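Local atomic coordinates of uncharacterized protein (Nostoc punctiforme, PDB entry 2R3S), a protein that is functionally uncharacterised but probably transfers a methyl group to an oxygen atom, as a member of the O-methyltransferase family with a Rossmann-like domain. Residues A152-A156 and A182-H186; I164-K168 and N187-E191; S175-I181 and V203-A208; L237-H243 and V267-F272. All coordinates share one frame; numbering follows the deposited sequence.

Contact 1: A152-A156 and A182-H186; sequences AQLIA and AVAQH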
loop_
_atom_site.group_PDB
_atom_site.type_symbol
_atom_site.label_atom_id
_atom_site.label_comp_id
_atom_site.label_asym_id
_atom_site.label_seq_id
_atom_site.Cartn_x
_atom_site.Cartn_y
_atom_site.Cartn_z
ATOM N N ALA A 152 13.957 12.375 -21.648
ATOM C CA ALA A 152 15.292 12.511 -22.257
ATOM C C ALA A 152 15.234 13.287 -23.579
ATOM O O ALA A 152 16.051 14.177 -23.815
ATOM C CB ALA A 152 15.968 11.133 -22.442
ATOM N N GLN A 153 14.262 12.947 -24.422
ATOM C CA GLN A 153 13.979 13.677 -25.650
ATOM C C GLN A 153 13.539 15.113 -25.395
ATOM O O GLN A 153 13.954 16.024 -26.111
ATOM C CB GLN A 153 12.871 12.969 -26.450
ATOM C CG GLN A 153 13.243 11.579 -26.990
ATOM C CD GLN A 153 14.409 11.631 -27.941
ATOM O OE1 GLN A 153 14.463 12.497 -28.811
ATOM N NE2 GLN A 153 15.361 10.707 -27.781
ATOM N N LEU A 154 12.702 15.338 -24.391
ATOM C CA LEU A 154 12.258 16.699 -24.105
ATOM C C LEU A 154 13.455 17.556 -23.692
ATOM O O LEU A 154 13.614 18.664 -24.187
ATOM C CB LEU A 154 11.151 16.764 -23.038
ATOM C CG LEU A 154 9.807 16.058 -23.342
ATOM C CD1 LEU A 154 8.898 16.077 -22.096
ATOM C CD2 LEU A 154 9.083 16.650 -24.540
ATOM N N ILE A 155 14.307 17.039 -22.815
ATOM C CA ILE A 155 15.473 17.802 -22.366
ATOM C C ILE A 155 16.385 18.104 -23.540
ATOM O O ILE A 155 16.836 19.217 -23.697
ATOM C CB ILE A 155 16.228 17.100 -21.246
ATOM C CG1 ILE A 155 15.397 17.198 -19.952
ATOM C CG2 ILE A 155 17.645 17.707 -21.093
ATOM C CD1 ILE A 155 15.987 16.464 -18.752
ATOM N N ALA A 156 16.591 17.109 -24.396
ATOM C CA ALA A 156 17.366 17.268 -25.628
ATOM C C ALA A 156 16.848 18.427 -26.490
ATOM O O ALA A 156 17.622 19.305 -26.880
ATOM C CB ALA A 156 17.350 15.998 -26.401
ATOM N N ALA A 182 20.218 10.907 -25.697
ATOM C CA ALA A 182 19.332 11.789 -26.477
ATOM C C ALA A 182 20.033 13.071 -26.924
ATOM O O ALA A 182 19.781 13.547 -28.029
ATOM C CB ALA A 182 18.042 12.127 -25.696
ATOM N N VAL A 183 20.878 13.650 -26.071
ATOM C CA VAL A 183 21.687 14.800 -26.486
ATOM C C VAL A 183 22.511 14.367 -27.716
ATOM O O VAL A 183 22.490 15.029 -28.733
ATOM C CB VAL A 183 22.560 15.356 -25.328
ATOM C CG1 VAL A 183 23.493 16.427 -25.818
ATOM C CG2 VAL A 183 21.663 15.904 -24.210
ATOM N N ALA A 184 23.162 13.208 -27.647
ATOM C CA ALA A 184 23.958 12.701 -28.777
ATOM C C ALA A 184 23.105 12.488 -30.004
ATOM O O ALA A 184 23.522 12.842 -31.103
ATOM C CB ALA A 184 24.703 11.393 -28.397
ATOM N N GLN A 185 21.890 11.954 -29.834
ATOM C CA GLN A 185 20.981 11.699 -30.962
ATOM C C GLN A 185 20.649 12.977 -31.731
ATOM O O GLN A 185 20.522 12.959 -32.946
ATOM C CB GLN A 185 19.680 11.035 -30.474
ATOM C CG GLN A 185 18.479 11.150 -31.429
ATOM C CD GLN A 185 17.153 10.781 -30.780
ATOM O OE1 GLN A 185 17.115 10.125 -29.745
ATOM N NE2 GLN A 185 16.057 11.203 -31.399
ATOM N N HIS A 186 20.485 14.092 -31.013
ATOM C CA HIS A 186 20.076 15.370 -31.646
ATOM C C HIS A 186 21.225 16.305 -31.991
ATOM O O HIS A 186 21.011 17.325 -32.630
ATOM C CB HIS A 186 19.054 16.088 -30.768
ATOM C CG HIS A 186 17.785 15.316 -30.608
ATOM N ND1 HIS A 186 16.963 15.016 -31.674
ATOM C CD2 HIS A 186 17.231 14.722 -29.526
ATOM C CE1 HIS A 186 15.941 14.299 -31.247
ATOM N NE2 HIS A 186 16.083 14.102 -29.948
#

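Contact 2: I164-K168 and N187-E191; sequences IEPLK and NPNAE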
loop_
_atom_site.group_PDB
_atom_site.type_symbol
_atom_site.label_atom_id
_atom_site.label_comp_id
_atom_site.label_asym_id
_atom_site.label_seq_id
_atom_site.Cartn_x
_atom_site.Cartn_y
_atom_site.Cartn_z
ATOM N N ILE A 164 21.628 26.813 -27.288
ATOM C CA ILE A 164 22.760 25.971 -26.904
ATOM C C ILE A 164 23.047 24.913 -27.984
ATOM O O ILE A 164 22.115 24.406 -28.629
ATOM C CB ILE A 164 22.503 25.252 -25.549
ATOM N N GLU A 165 24.330 24.598 -28.189
ATOM C CA GLU A 165 24.720 23.446 -29.014
ATOM C C GLU A 165 26.035 22.833 -28.501
ATOM O O GLU A 165 27.122 23.378 -28.751
ATOM C CB GLU A 165 24.838 23.821 -30.503
ATOM C CG GLU A 165 24.796 22.593 -31.444
ATOM C CD GLU A 165 25.716 22.732 -32.648
ATOM O OE1 GLU A 165 25.616 23.771 -33.332
ATOM O OE2 GLU A 165 26.538 21.812 -32.902
ATOM N N PRO A 166 25.946 21.680 -27.806
ATOM C CA PRO A 166 27.106 21.164 -27.096
ATOM C C PRO A 166 28.036 20.348 -27.975
ATOM O O PRO A 166 27.612 19.689 -28.929
ATOM C CB PRO A 166 26.482 20.266 -26.039
ATOM C CG PRO A 166 25.307 19.702 -26.724
ATOM C CD PRO A 166 24.792 20.774 -27.660
ATOM N N LEU A 167 29.314 20.422 -27.657
ATOM C CA LEU A 167 30.277 19.524 -28.221
ATOM C C LEU A 167 30.737 18.548 -27.137
ATOM O O LEU A 167 31.178 17.449 -27.460
ATOM C CB LEU A 167 31.448 20.314 -28.853
ATOM C CG LEU A 167 31.134 21.384 -29.937
ATOM C CD1 LEU A 167 32.423 21.771 -30.661
ATOM C CD2 LEU A 167 30.092 20.961 -30.971
ATOM N N LYS A 168 30.624 18.923 -25.861
ATOM C CA LYS A 168 31.060 18.036 -24.779
ATOM C C LYS A 168 30.075 17.966 -23.599
ATOM O O LYS A 168 29.783 18.976 -22.957
ATOM C CB LYS A 168 32.457 18.436 -24.305
ATOM C CG LYS A 168 33.242 17.302 -23.689
ATOM C CD LYS A 168 34.640 17.716 -23.318
ATOM C CE LYS A 168 35.302 16.643 -22.475
ATOM N NZ LYS A 168 36.660 17.012 -22.066
ATOM N N ASN A 187 22.432 15.951 -31.563
ATOM C CA ASN A 187 23.620 16.746 -31.792
ATOM C C ASN A 187 24.761 15.842 -32.283
ATOM O O ASN A 187 25.514 15.305 -31.472
ATOM C CB ASN A 187 24.024 17.463 -30.498
ATOM C CG ASN A 187 22.931 18.394 -29.972
ATOM O OD1 ASN A 187 22.809 19.538 -30.422
ATOM N ND2 ASN A 187 22.139 17.911 -29.001
ATOM N N PRO A 188 24.890 15.669 -33.616
ATOM C CA PRO A 188 25.906 14.823 -34.268
ATOM C C PRO A 188 27.373 15.067 -33.892
ATOM O O PRO A 188 28.199 14.169 -34.035
ATOM C CB PRO A 188 25.698 15.118 -35.751
ATOM C CG PRO A 188 24.270 15.473 -35.846
ATOM C CD PRO A 188 24.000 16.282 -34.616
ATOM N N ASN A 189 27.698 16.256 -33.405
ATOM C CA ASN A 189 29.067 16.555 -32.982
ATOM C C ASN A 189 29.264 16.491 -31.468
ATOM O O ASN A 189 30.327 16.859 -30.967
ATOM C CB ASN A 189 29.472 17.932 -33.496
ATOM C CG ASN A 189 29.229 18.086 -34.973
ATOM O OD1 ASN A 189 29.708 17.278 -35.771
ATOM N ND2 ASN A 189 28.466 19.108 -35.348
ATOM N N ALA A 190 28.257 16.027 -30.733
ATOM C CA ALA A 190 28.366 15.954 -29.291
ATOM C C ALA A 190 29.126 14.688 -28.920
ATOM O O ALA A 190 28.909 13.630 -29.507
ATOM C CB ALA A 190 26.984 15.969 -28.656
ATOM N N GLU A 191 30.029 14.812 -27.955
ATOM C CA GLU A 191 30.670 13.671 -27.329
ATOM C C GLU A 191 30.154 13.596 -25.901
ATOM O O GLU A 191 30.181 14.606 -25.186
ATOM C CB GLU A 191 32.196 13.830 -27.324
ATOM C CG GLU A 191 32.839 13.868 -28.727
ATOM C CD GLU A 191 32.942 12.503 -29.385
ATOM O OE1 GLU A 191 33.052 11.487 -28.664
ATOM O OE2 GLU A 191 32.916 12.455 -30.636
HETATM O O HOH W 1 26.165 18.714 -32.892
#

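Contact 3: S175-I181 and V203-A208; sequences SHGLFGI and VAKENA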
loop_
_atom_site.group_PDB
_atom_site.type_symbol
_atom_site.label_atom_id
_atom_site.label_comp_id
_atom_site.label_asym_id
_atom_site.label_seq_id
_atom_site.Cartn_x
_atom_site.Cartn_y
_atom_site.Cartn_z
ATOM N N SER A 175 23.064 6.224 -15.276
ATOM C CA SER A 175 22.053 5.176 -15.138
ATOM C C SER A 175 21.865 4.459 -16.481
ATOM O O SER A 175 22.840 3.984 -17.057
ATOM C CB SER A 175 20.756 5.777 -14.548
ATOM O OG SER A 175 19.716 4.831 -14.474
ATOM N N HIS A 176 20.629 4.351 -16.963
ATOM C CA HIS A 176 20.312 3.869 -18.320
ATOM C C HIS A 176 20.979 4.632 -19.469
ATOM O O HIS A 176 20.962 4.174 -20.628
ATOM C CB HIS A 176 18.794 3.916 -18.529
ATOM C CG HIS A 176 18.169 5.155 -17.982
ATOM N ND1 HIS A 176 18.215 6.358 -18.646
ATOM C CD2 HIS A 176 17.557 5.398 -16.800
ATOM C CE1 HIS A 176 17.646 7.290 -17.906
ATOM N NE2 HIS A 176 17.251 6.736 -16.773
ATOM N N GLY A 177 21.497 5.818 -19.171
ATOM C CA GLY A 177 22.160 6.670 -20.153
ATOM C C GLY A 177 21.303 7.452 -21.131
ATOM O O GLY A 177 21.831 8.157 -21.983
ATOM N N LEU A 178 19.985 7.388 -21.002
ATOM C CA LEU A 178 19.112 7.959 -22.041
ATOM C C LEU A 178 19.196 9.500 -22.145
ATOM O O LEU A 178 18.965 10.053 -23.221
ATOM C CB LEU A 178 17.643 7.523 -21.866
ATOM C CG LEU A 178 17.313 6.025 -21.982
ATOM C CD1 LEU A 178 15.807 5.793 -22.032
ATOM C CD2 LEU A 178 17.996 5.381 -23.188
ATOM N N PHE A 179 19.498 10.194 -21.053
ATOM C CA PHE A 179 19.589 11.676 -21.122
ATOM C C PHE A 179 20.738 12.143 -22.012
ATOM O O PHE A 179 20.514 12.863 -22.986
ATOM C CB PHE A 179 19.608 12.307 -19.726
ATOM C CG PHE A 179 18.292 12.144 -18.997
ATOM C CD1 PHE A 179 17.250 13.047 -19.212
ATOM C CD2 PHE A 179 18.064 11.057 -18.166
ATOM C CE1 PHE A 179 16.016 12.890 -18.583
ATOM C CE2 PHE A 179 16.828 10.892 -17.525
ATOM C CZ PHE A 179 15.809 11.805 -17.734
ATOM N N GLY A 180 21.949 11.691 -21.719
ATOM C CA GLY A 180 23.103 11.970 -22.575
ATOM C C GLY A 180 22.976 11.389 -23.965
ATOM O O GLY A 180 23.376 12.020 -24.936
ATOM N N ILE A 181 22.414 10.180 -24.066
ATOM C CA ILE A 181 22.201 9.529 -25.354
ATOM C C ILE A 181 21.297 10.366 -26.246
ATOM O O ILE A 181 21.579 10.527 -27.422
ATOM C CB ILE A 181 21.637 8.086 -25.195
ATOM C CG1 ILE A 181 22.727 7.156 -24.655
ATOM C CG2 ILE A 181 21.140 7.557 -26.506
ATOM C CD1 ILE A 181 22.237 5.913 -23.927
ATOM N N VAL A 203 24.740 -0.949 -18.814
ATOM C CA VAL A 203 23.407 -0.676 -19.387
ATOM C C VAL A 203 23.433 0.547 -20.329
ATOM O O VAL A 203 22.924 0.492 -21.467
ATOM C CB VAL A 203 22.332 -0.454 -18.283
ATOM C CG1 VAL A 203 20.930 -0.262 -18.928
ATOM C CG2 VAL A 203 22.358 -1.607 -17.273
ATOM N N ALA A 204 24.010 1.639 -19.831
ATOM C CA ALA A 204 24.176 2.887 -20.587
ATOM C C ALA A 204 24.879 2.665 -21.913
ATOM O O ALA A 204 24.468 3.202 -22.957
ATOM C CB ALA A 204 24.950 3.932 -19.729
ATOM N N LYS A 205 25.941 1.870 -21.878
ATOM C CA LYS A 205 26.698 1.554 -23.095
ATOM C C LYS A 205 25.839 0.789 -24.063
ATOM O O LYS A 205 25.819 1.079 -25.254
ATOM C CB LYS A 205 27.958 0.733 -22.783
ATOM C CG LYS A 205 29.209 1.567 -22.577
ATOM C CD LYS A 205 30.159 0.943 -21.548
ATOM C CE LYS A 205 30.820 -0.327 -22.030
ATOM N NZ LYS A 205 31.369 -1.094 -20.860
ATOM N N GLU A 206 25.134 -0.203 -23.537
ATOM C CA GLU A 206 24.254 -0.995 -24.362
ATOM C C GLU A 206 23.172 -0.139 -24.998
ATOM O O GLU A 206 22.858 -0.305 -26.184
ATOM C CB GLU A 206 23.648 -2.123 -23.519
ATOM C CG GLU A 206 22.795 -3.161 -24.292
ATOM C CD GLU A 206 23.461 -3.706 -25.574
ATOM O OE1 GLU A 206 24.731 -3.693 -25.703
ATOM O OE2 GLU A 206 22.673 -4.140 -26.455
ATOM N N ASN A 207 22.606 0.793 -24.228
ATOM C CA ASN A 207 21.628 1.726 -24.775
ATOM C C ASN A 207 22.223 2.689 -25.818
ATOM O O ASN A 207 21.569 2.996 -26.811
ATOM C CB ASN A 207 20.863 2.474 -23.648
ATOM C CG ASN A 207 19.808 1.595 -22.975
ATOM O OD1 ASN A 207 19.203 0.744 -23.606
ATOM N ND2 ASN A 207 19.596 1.799 -21.693
ATOM N N ALA A 208 23.462 3.136 -25.624
ATOM C CA ALA A 208 24.138 3.963 -26.638
ATOM C C ALA A 208 24.327 3.164 -27.919
ATOM O O ALA A 208 24.088 3.651 -29.021
ATOM C CB ALA A 208 25.470 4.465 -26.119
#

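Contact 4: L237-H243 and V267-F272; sequences LLPNFLH and VIVFDF. With EDO (1,2-ethanediol), chain E.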
loop_
_atom_site.group_PDB
_atom_site.type_symbol
_atom_site.label_atom_id
_atom_site.label_comp_id
_atom_site.label_asym_id
_atom_site.label_seq_id
_atom_site.Cartn_x
_atom_site.Cartn_y
_atom_site.Cartn_z
ATOM N N LEU A 237 24.579 17.121 -17.201
ATOM C CA LEU A 237 23.266 16.623 -16.817
ATOM C C LEU A 237 23.346 15.947 -15.454
ATOM O O LEU A 237 24.261 15.171 -15.208
ATOM C CB LEU A 237 22.758 15.618 -17.846
ATOM C CG LEU A 237 22.952 15.981 -19.312
ATOM C CD1 LEU A 237 22.293 14.934 -20.187
ATOM C CD2 LEU A 237 22.402 17.356 -19.555
ATOM N N LEU A 238 22.375 16.239 -14.590
ATOM C CA LEU A 238 22.178 15.558 -13.322
ATOM C C LEU A 238 20.721 15.011 -13.221
ATOM O O LEU A 238 19.846 15.606 -12.547
ATOM C CB LEU A 238 22.445 16.536 -12.186
ATOM C CG LEU A 238 23.886 16.908 -11.856
ATOM C CD1 LEU A 238 23.964 18.258 -11.069
ATOM C CD2 LEU A 238 24.485 15.759 -11.080
ATOM N N PRO A 239 20.451 13.866 -13.879
ATOM C CA PRO A 239 19.120 13.284 -13.818
ATOM C C PRO A 239 18.938 12.437 -12.564
ATOM O O PRO A 239 19.701 11.526 -12.343
ATOM C CB PRO A 239 19.058 12.424 -15.079
ATOM C CG PRO A 239 20.455 12.379 -15.640
ATOM C CD PRO A 239 21.357 13.049 -14.698
ATOM N N ASN A 240 17.941 12.761 -11.751
ATOM C CA ASN A 240 17.580 11.982 -10.560
ATOM C C ASN A 240 18.779 11.566 -9.678
ATOM O O ASN A 240 18.853 10.414 -9.178
ATOM C CB ASN A 240 16.714 10.752 -10.933
ATOM C CG ASN A 240 15.292 11.121 -11.318
ATOM O OD1 ASN A 240 14.569 11.744 -10.540
ATOM N ND2 ASN A 240 14.877 10.717 -12.521
ATOM N N PHE A 241 19.684 12.521 -9.447
ATOM C CA PHE A 241 20.856 12.289 -8.601
ATOM C C PHE A 241 20.842 13.073 -7.318
ATOM O O PHE A 241 21.102 12.531 -6.261
ATOM C CB PHE A 241 22.147 12.641 -9.354
ATOM C CG PHE A 241 23.404 12.033 -8.734
ATOM C CD1 PHE A 241 23.454 10.682 -8.391
ATOM C CD2 PHE A 241 24.537 12.803 -8.518
ATOM C CE1 PHE A 241 24.595 10.122 -7.834
ATOM C CE2 PHE A 241 25.687 12.233 -7.960
ATOM C CZ PHE A 241 25.704 10.901 -7.620
ATOM N N LEU A 242 20.564 14.362 -7.397
ATOM C CA LEU A 242 20.864 15.236 -6.256
ATOM C C LEU A 242 20.015 14.943 -5.037
ATOM O O LEU A 242 20.484 15.110 -3.925
ATOM C CB LEU A 242 20.746 16.721 -6.632
ATOM C CG LEU A 242 21.854 17.323 -7.513
ATOM C CD1 LEU A 242 21.541 18.810 -7.643
ATOM C CD2 LEU A 242 23.284 17.083 -6.940
ATOM N N HIS A 243 18.776 14.488 -5.245
ATOM C CA HIS A 243 17.863 14.149 -4.131
ATOM C C HIS A 243 18.339 13.124 -3.104
ATOM O O HIS A 243 17.791 13.060 -1.995
ATOM C CB HIS A 243 16.470 13.726 -4.657
ATOM C CG HIS A 243 16.459 12.594 -5.650
ATOM N ND1 HIS A 243 15.809 12.695 -6.864
ATOM C CD2 HIS A 243 16.943 11.329 -5.586
ATOM C CE1 HIS A 243 15.898 11.542 -7.507
ATOM N NE2 HIS A 243 16.588 10.698 -6.754
ATOM N N VAL A 267 24.393 23.538 -16.463
ATOM C CA VAL A 267 23.972 22.319 -15.768
ATOM C C VAL A 267 22.452 22.189 -15.942
ATOM O O VAL A 267 21.733 23.166 -15.752
ATOM C CB VAL A 267 24.326 22.403 -14.281
ATOM C CG1 VAL A 267 23.919 21.137 -13.528
ATOM C CG2 VAL A 267 25.817 22.685 -14.116
ATOM N N ILE A 268 21.973 21.010 -16.330
ATOM C CA ILE A 268 20.533 20.692 -16.304
ATOM C C ILE A 268 20.243 19.651 -15.219
ATOM O O ILE A 268 20.747 18.521 -15.272
ATOM C CB ILE A 268 20.047 20.134 -17.625
ATOM C CG1 ILE A 268 20.303 21.130 -18.760
ATOM C CG2 ILE A 268 18.532 19.805 -17.549
ATOM C CD1 ILE A 268 19.563 20.777 -20.076
ATOM N N VAL A 269 19.475 20.061 -14.215
ATOM C CA VAL A 269 18.986 19.154 -13.169
ATOM C C VAL A 269 17.609 18.642 -13.569
ATOM O O VAL A 269 16.755 19.410 -13.983
ATOM C CB VAL A 269 18.953 19.837 -11.787
ATOM C CG1 VAL A 269 18.380 18.906 -10.718
ATOM C CG2 VAL A 269 20.358 20.281 -11.408
ATOM N N PHE A 270 17.420 17.327 -13.502
ATOM C CA PHE A 270 16.127 16.710 -13.786
ATOM C C PHE A 270 15.770 15.915 -12.535
ATOM O O PHE A 270 16.511 15.031 -12.134
ATOM C CB PHE A 270 16.192 15.834 -15.037
ATOM C CG PHE A 270 14.927 15.059 -15.304
ATOM C CD1 PHE A 270 13.843 15.662 -15.908
ATOM C CD2 PHE A 270 14.823 13.712 -14.960
ATOM C CE1 PHE A 270 12.663 14.932 -16.153
ATOM C CE2 PHE A 270 13.654 13.001 -15.206
ATOM C CZ PHE A 270 12.585 13.617 -15.800
ATOM N N ASP A 271 14.670 16.269 -11.873
ATOM C CA ASP A 271 14.435 15.760 -10.527
ATOM C C ASP A 271 12.990 16.022 -10.101
ATOM O O ASP A 271 12.224 16.595 -10.856
ATOM C CB ASP A 271 15.447 16.397 -9.547
ATOM C CG ASP A 271 15.963 15.417 -8.480
ATOM O OD1 ASP A 271 15.136 14.789 -7.772
ATOM O OD2 ASP A 271 17.213 15.301 -8.337
ATOM N N PHE A 272 12.633 15.541 -8.912
ATOM C CA PHE A 272 11.340 15.811 -8.296
ATOM C C PHE A 272 11.476 17.100 -7.510
ATOM O O PHE A 272 12.186 17.130 -6.496
ATOM C CB PHE A 272 10.953 14.701 -7.306
ATOM C CG PHE A 272 10.606 13.410 -7.954
ATOM C CD1 PHE A 272 9.396 13.251 -8.593
ATOM C CD2 PHE A 272 11.489 12.349 -7.935
ATOM C CE1 PHE A 272 9.070 12.044 -9.202
ATOM C CE2 PHE A 272 11.169 11.156 -8.545
ATOM C CZ PHE A 272 9.951 11.009 -9.182
HETATM C C1 EDO E . 19.499 8.560 -12.548
HETATM O O1 EDO E . 20.746 9.326 -12.370
HETATM C C2 EDO E . 19.363 7.250 -11.753
HETATM O O2 EDO E . 18.832 7.353 -10.419
HETATM O O HOH W 2 19.474 15.538 -9.818
#

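Contact 1: A152-A156 and A182-H186
Where Q153 and A156 meet A182 and H186, the short helical segments run with their axes 8.8 Å apart at closest approach and cross at -52°. Alanines make the close part of the interface: A182 CB sits 4.0 Å from both A152 CB and A156 CB, and it also touches the backbone O of A152. On the H186 side, A156 CB comes within 3.4 Å of CD2 of the imidazole. Polar groups finish the more open flank. Q153 bends at its second torsion (chi2 -61°), which swings the amide across to the other helix. There its OE1 takes a hydrogen bond of 2.5 Å from H186 NE2, lying almost in the ring plane while the amide stands steeply to that ring. The other end of the same amide, NE2, donates to Q185 OE1 at 2.7 Å; Q185 was modelled in two conformers, so this bond is less certain. With an alanine at Q153, H186 NE2 would probably lose its acceptor and Q185 OE1 its donor, and the imidazole would be freer to turn. Both helices pack on the same face of the central beta-sheet, I155 reaching I268 and F270, an arrangement characteristic of the Rossmann-like fold of class I methyltransferases.

Contact 2: I164-K168 and N187-E191
P166 and N187 meet almost at right angles beside a parallel strand pairing that starts at K168 and E191. The two loops lead into strands 168-172 and 191-196, which are joined through helix 178-186 in a beta-alpha-beta unit of the Rossmann-like fold. N187, the first residue to leave the helix, points its side chain at the proline, and OD1 comes to 3.6 Å from P166 CD. With CG beside its own backbone N (chi1 -60°), the amide can also turn its ND2 back to V183 O, a hydrogen bond that fixes the rotation of the group. E165 slides past N187 in the opposite direction, its carboxylate nearly parallel to that amide, with CG 3.8 Å from N187 OD1. L167 and N189 lie side by side and point the same way, CD2 of the leucine 4.0 Å from CB of the asparagine. A190 CB rests against P166 O.

The backbone pairing is sealed by E191 N, which donates to L167 O at 2.9 Å, and by a CA-H...O contact from K168 CA to E191 O. The charged ends of K168 and E191 turn to other partners: K168 NZ bonds to N231 O, and E191 OE1 to H218 NE2. The type I turn from N187 to A190 is closed by A190 N on N187 O. At the outer edge one water bridges the loops, accepting from N189 N at 2.9 Å and donating to E165 OE2 at 3.1 Å.

Contact 3: S175-I181 and V203-A208
N207 reaches from its helix to the loop that precedes helix 178-186, and its ND2 donates to H176 O at 2.9 Å. The bond is nearly straight (165°) and arrives in the carbonyl plane on a lone pair. The same oxygen receives a CA-H...O contact from A204. A204 CB lies 3.9 Å from G177 CA and also meets S175 O; a CB on G177 would clash with that methyl, and its positive phi (77°) also favours glycine. I181 lays CD1 against the backbone, 3.5 Å from A208 N, and near N207 CB, while its CG1 touches A208 CB.

Further out, H176 holds CG between its backbone N and carbonyl carbon (chi1 42°), which brings ND1 to accept from L178 N at 3.1 Å and ties the loop to the helix whose N-cap position is G177. A leucine in place of N207 would probably strip H176 O of its side-chain donor and loosen the hold on the loop. Sequence and place after strand 168-172 are consistent with the glycine-containing cofactor loop of class I methyltransferases. H176 thus accepts through both O and ND1, so its loop is held by N-H groups from two helices.

Contact 4: L237-H243 and V267-F272
Three backbone hydrogen bonds tie L238 and N240 to I268 and F270: L238 N to I268 O at 2.9 Å, F270 N to L238 O at 3.1 Å, and N240 N to F270 O at 2.7 Å. The strands run parallel, 6° apart in direction.

Apolar contacts lie on both faces. L238 CD1 meets V267 CG1 at 3.8 Å and also V269 CG2, which L242 CD1 approaches as well. On the opposite face L237 lies alongside I268. These are adjacent strands of the seven-stranded Rossmann-like methyltransferase sheet, and the loop after the first turns over the end of the second.

Polar contacts gather there. With CG between backbone N and carbonyl carbon (chi1 55°), H243 carries ND1 to donate to D271 OD1; the modelled 2.4 Å is doubtfully short. The imidazole stands nearly perpendicular (87°) to the carboxylate. F272 N donates to the same OD1 on its anti lone pair. One water links D271 OD2 to L238 O and L242 N. A 1,2-ethanediol, probably from the crystallisation liquor, lies doubtfully close to P239 O and bonds weakly to N240 O. N240 brings ND2 to the edge of the F270 ring, 3.7 Å from CE2, while its OD1 bonds to Q328 NE2.

In the fold
All four contacts lie within the O-methyltransferase domain. Contacts 1, 2 and 3 interleave along the chain, their first segments preceding their second ones, and contact 4 follows. Helix 178-186 serves contacts 1 and 3, whose centres are about 11 Å apart; the centre of contact 2 is also about 11 Å from that of contact 1. The centre of contact 4 is about 15 Å from those of contacts 1 and 3, about 20 Å from that of contact 2. F179 joins helix to sheet, touching P239 and F270. Contact 2 lies where strands 168-172 and 191-196 begin; the loops of contacts 3 and 4 follow strands 168-172 and 233-239, so they probably border the cofactor site of class I methyltransferases.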